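Local coordinates for protein GP23.1 (Bacillus phage spp1, PDB 2XF7) that is of unknown function but is a putative chaperone of the phage, a small helical protein that assembles from six copies, at residues L5-F10 with G31-E36. Residues are numbered along the deposited sequence; the frame is centred on the assembly and turned at random.
Sequences LLYGYF and GDLTQE
Leu33 sets its branched end against Phe10 and the backbone of Tyr7, at the start of helix 7-15. Its CG lies 3.8 Å from Phe10 CD2, while its CD1 also packs on CB and CG of the phenylalanine; the two side chains cross obliquely. The other methyl, CD2, reaches Tyr7 CA at 3.9 Å while still touching Phe10 CD2, and the fork of a leucine lets one residue meet both. With chi1 -73°, Phe10 CG stands anti to its carbonyl carbon, within 4.0 Å of Leu33 CD1. Ala27 and Ile41 extend this apolar cluster from helices 21-30 and 35-42. Asp32 meets the contact through its methylene: CB is 4.2 Å from Leu6 CD1 and 4.3 Å from Phe10 CE2. Its OD1 forms a salt bridge with Lys40 of the second subunit, and OD2 accepts hydrogen bonds from the hydroxyls of Tyr44 and Tyr7 of that same subunit. One water joins the backbones, accepting from Leu6 N at 3.0 Å and donating to Asp32 O at 2.7 Å. Apolar packing thus ties the loop to the first helix within the subunit, while the buried carboxylate, whose charged form these three partners would be expected to stabilise, links it to the assembly.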
loop_
_atom_site.group_PDB
_atom_site.type_symbol
_atom_site.label_atom_id
_atom_site.label_comp_id
_atom_site.label_asym_id
_atom_site.label_seq_id
_atom_site.Cartn_x
_atom_site.Cartn_y
_atom_site.Cartn_z
ATOM N N LEU B 5 7.469 -0.982 -12.207
ATOM C CA LEU B 5 6.508 -0.974 -11.088
ATOM C C LEU B 5 7.183 -0.954 -9.701
ATOM O O LEU B 5 6.648 -0.327 -8.769
ATOM C CB LEU B 5 5.589 -2.189 -11.194
ATOM C CG LEU B 5 4.545 -2.153 -12.311
ATOM C CD1 LEU B 5 3.615 -3.378 -12.228
ATOM C CD2 LEU B 5 3.712 -0.853 -12.327
ATOM N N LEU B 6 8.353 -1.615 -9.583
ATOM C CA LEU B 6 9.107 -1.701 -8.323
ATOM C C LEU B 6 10.108 -0.608 -8.103
ATOM O O LEU B 6 10.934 -0.690 -7.175
ATOM C CB LEU B 6 9.796 -3.076 -8.268
ATOM C CG LEU B 6 8.806 -4.266 -8.203
ATOM C CD1 LEU B 6 9.506 -5.580 -8.403
ATOM C CD2 LEU B 6 7.969 -4.236 -6.908
ATOM N N TYR B 7 10.098 0.422 -8.954
ATOM C CA TYR B 7 11.039 1.522 -8.737
ATOM C C TYR B 7 10.953 2.090 -7.262
ATOM O O TYR B 7 11.978 2.170 -6.548
ATOM C CB TYR B 7 10.815 2.632 -9.753
ATOM C CG TYR B 7 11.789 3.778 -9.565
ATOM C CD1 TYR B 7 13.096 3.679 -10.001
ATOM C CD2 TYR B 7 11.446 4.890 -8.798
ATOM C CE1 TYR B 7 13.998 4.707 -9.785
ATOM C CE2 TYR B 7 12.339 5.934 -8.574
ATOM C CZ TYR B 7 13.616 5.850 -9.087
ATOM O OH TYR B 7 14.523 6.846 -8.872
ATOM N N GLY B 8 9.752 2.437 -6.833
ATOM C CA GLY B 8 9.597 3.021 -5.498
ATOM C C GLY B 8 10.012 2.022 -4.433
ATOM O O GLY B 8 10.596 2.413 -3.394
ATOM N N TYR B 9 9.642 0.755 -4.636
ATOM C CA TYR B 9 9.986 -0.292 -3.678
ATOM C C TYR B 9 11.529 -0.320 -3.461
ATOM O O TYR B 9 12.002 -0.357 -2.322
ATOM C CB TYR B 9 9.520 -1.645 -4.230
ATOM C CG TYR B 9 9.867 -2.780 -3.331
ATOM C CD1 TYR B 9 9.080 -3.072 -2.221
ATOM C CD2 TYR B 9 10.927 -3.630 -3.636
ATOM C CE1 TYR B 9 9.359 -4.167 -1.411
ATOM C CE2 TYR B 9 11.227 -4.724 -2.825
ATOM C CZ TYR B 9 10.438 -4.979 -1.705
ATOM O OH TYR B 9 10.698 -6.028 -0.858
ATOM N N PHE B 10 12.314 -0.350 -4.560
ATOM C CA PHE B 10 13.777 -0.419 -4.445
ATOM C C PHE B 10 14.368 0.908 -3.927
ATOM O O PHE B 10 15.327 0.894 -3.125
ATOM C CB PHE B 10 14.433 -0.847 -5.755
ATOM C CG PHE B 10 14.191 -2.331 -5.986
ATOM C CD1 PHE B 10 14.777 -3.283 -5.156
ATOM C CD2 PHE B 10 13.420 -2.771 -7.056
ATOM C CE1 PHE B 10 14.548 -4.683 -5.372
ATOM C CE2 PHE B 10 13.236 -4.180 -7.298
ATOM C CZ PHE B 10 13.776 -5.097 -6.429
ATOM N N GLY B 31 15.465 -7.788 -14.760
ATOM C CA GLY B 31 14.520 -6.966 -15.521
ATOM C C GLY B 31 13.488 -6.307 -14.613
ATOM O O GLY B 31 12.474 -5.789 -15.090
ATOM N N ASP B 32 13.753 -6.259 -13.292
ATOM C CA ASP B 32 12.807 -5.565 -12.397
ATOM C C ASP B 32 13.067 -4.032 -12.262
ATOM O O ASP B 32 12.233 -3.270 -11.701
ATOM C CB ASP B 32 12.739 -6.219 -11.012
ATOM C CG ASP B 32 12.072 -7.604 -11.050
ATOM O OD1 ASP B 32 11.212 -7.844 -11.937
ATOM O OD2 ASP B 32 12.461 -8.467 -10.243
ATOM N N LEU B 33 14.271 -3.617 -12.718
ATOM C CA LEU B 33 14.672 -2.203 -12.779
ATOM C C LEU B 33 15.489 -2.083 -14.042
ATOM O O LEU B 33 16.131 -3.061 -14.484
ATOM C CB LEU B 33 15.635 -1.777 -11.638
ATOM C CG LEU B 33 15.078 -1.637 -10.225
ATOM C CD1 LEU B 33 16.240 -1.264 -9.268
ATOM C CD2 LEU B 33 14.004 -0.542 -10.188
ATOM N N THR B 34 15.473 -0.869 -14.610
ATOM C CA THR B 34 16.446 -0.651 -15.718
ATOM C C THR B 34 17.759 -0.160 -15.064
ATOM O O THR B 34 17.783 0.332 -13.904
ATOM C CB THR B 34 15.942 0.435 -16.704
ATOM O OG1 THR B 34 15.866 1.682 -16.003
ATOM C CG2 THR B 34 14.570 0.068 -17.285
ATOM N N GLN B 35 18.855 -0.201 -15.855
ATOM C CA GLN B 35 20.114 0.319 -15.321
ATOM C C GLN B 35 19.965 1.822 -14.962
ATOM O O GLN B 35 20.493 2.275 -13.935
ATOM C CB GLN B 35 21.231 0.161 -16.375
ATOM C CG GLN B 35 22.565 0.607 -15.791
ATOM C CD GLN B 35 22.975 -0.227 -14.587
ATOM O OE1 GLN B 35 23.050 -1.469 -14.643
ATOM N NE2 GLN B 35 23.218 0.425 -13.458
ATOM N N GLU B 36 19.277 2.596 -15.816
ATOM C CA GLU B 36 19.063 4.033 -15.580
ATOM C C GLU B 36 18.316 4.234 -14.242
ATOM O O GLU B 36 18.688 5.126 -13.453
ATOM C CB GLU B 36 18.222 4.635 -16.703
ATOM C CG GLU B 36 17.925 6.093 -16.310
ATOM C CD GLU B 36 17.480 6.902 -17.486
ATOM O OE1 GLU B 36 18.295 6.971 -18.445
ATOM O OE2 GLU B 36 16.332 7.431 -17.458
HETATM O O HOH W 1 9.549 -3.396 -11.711
#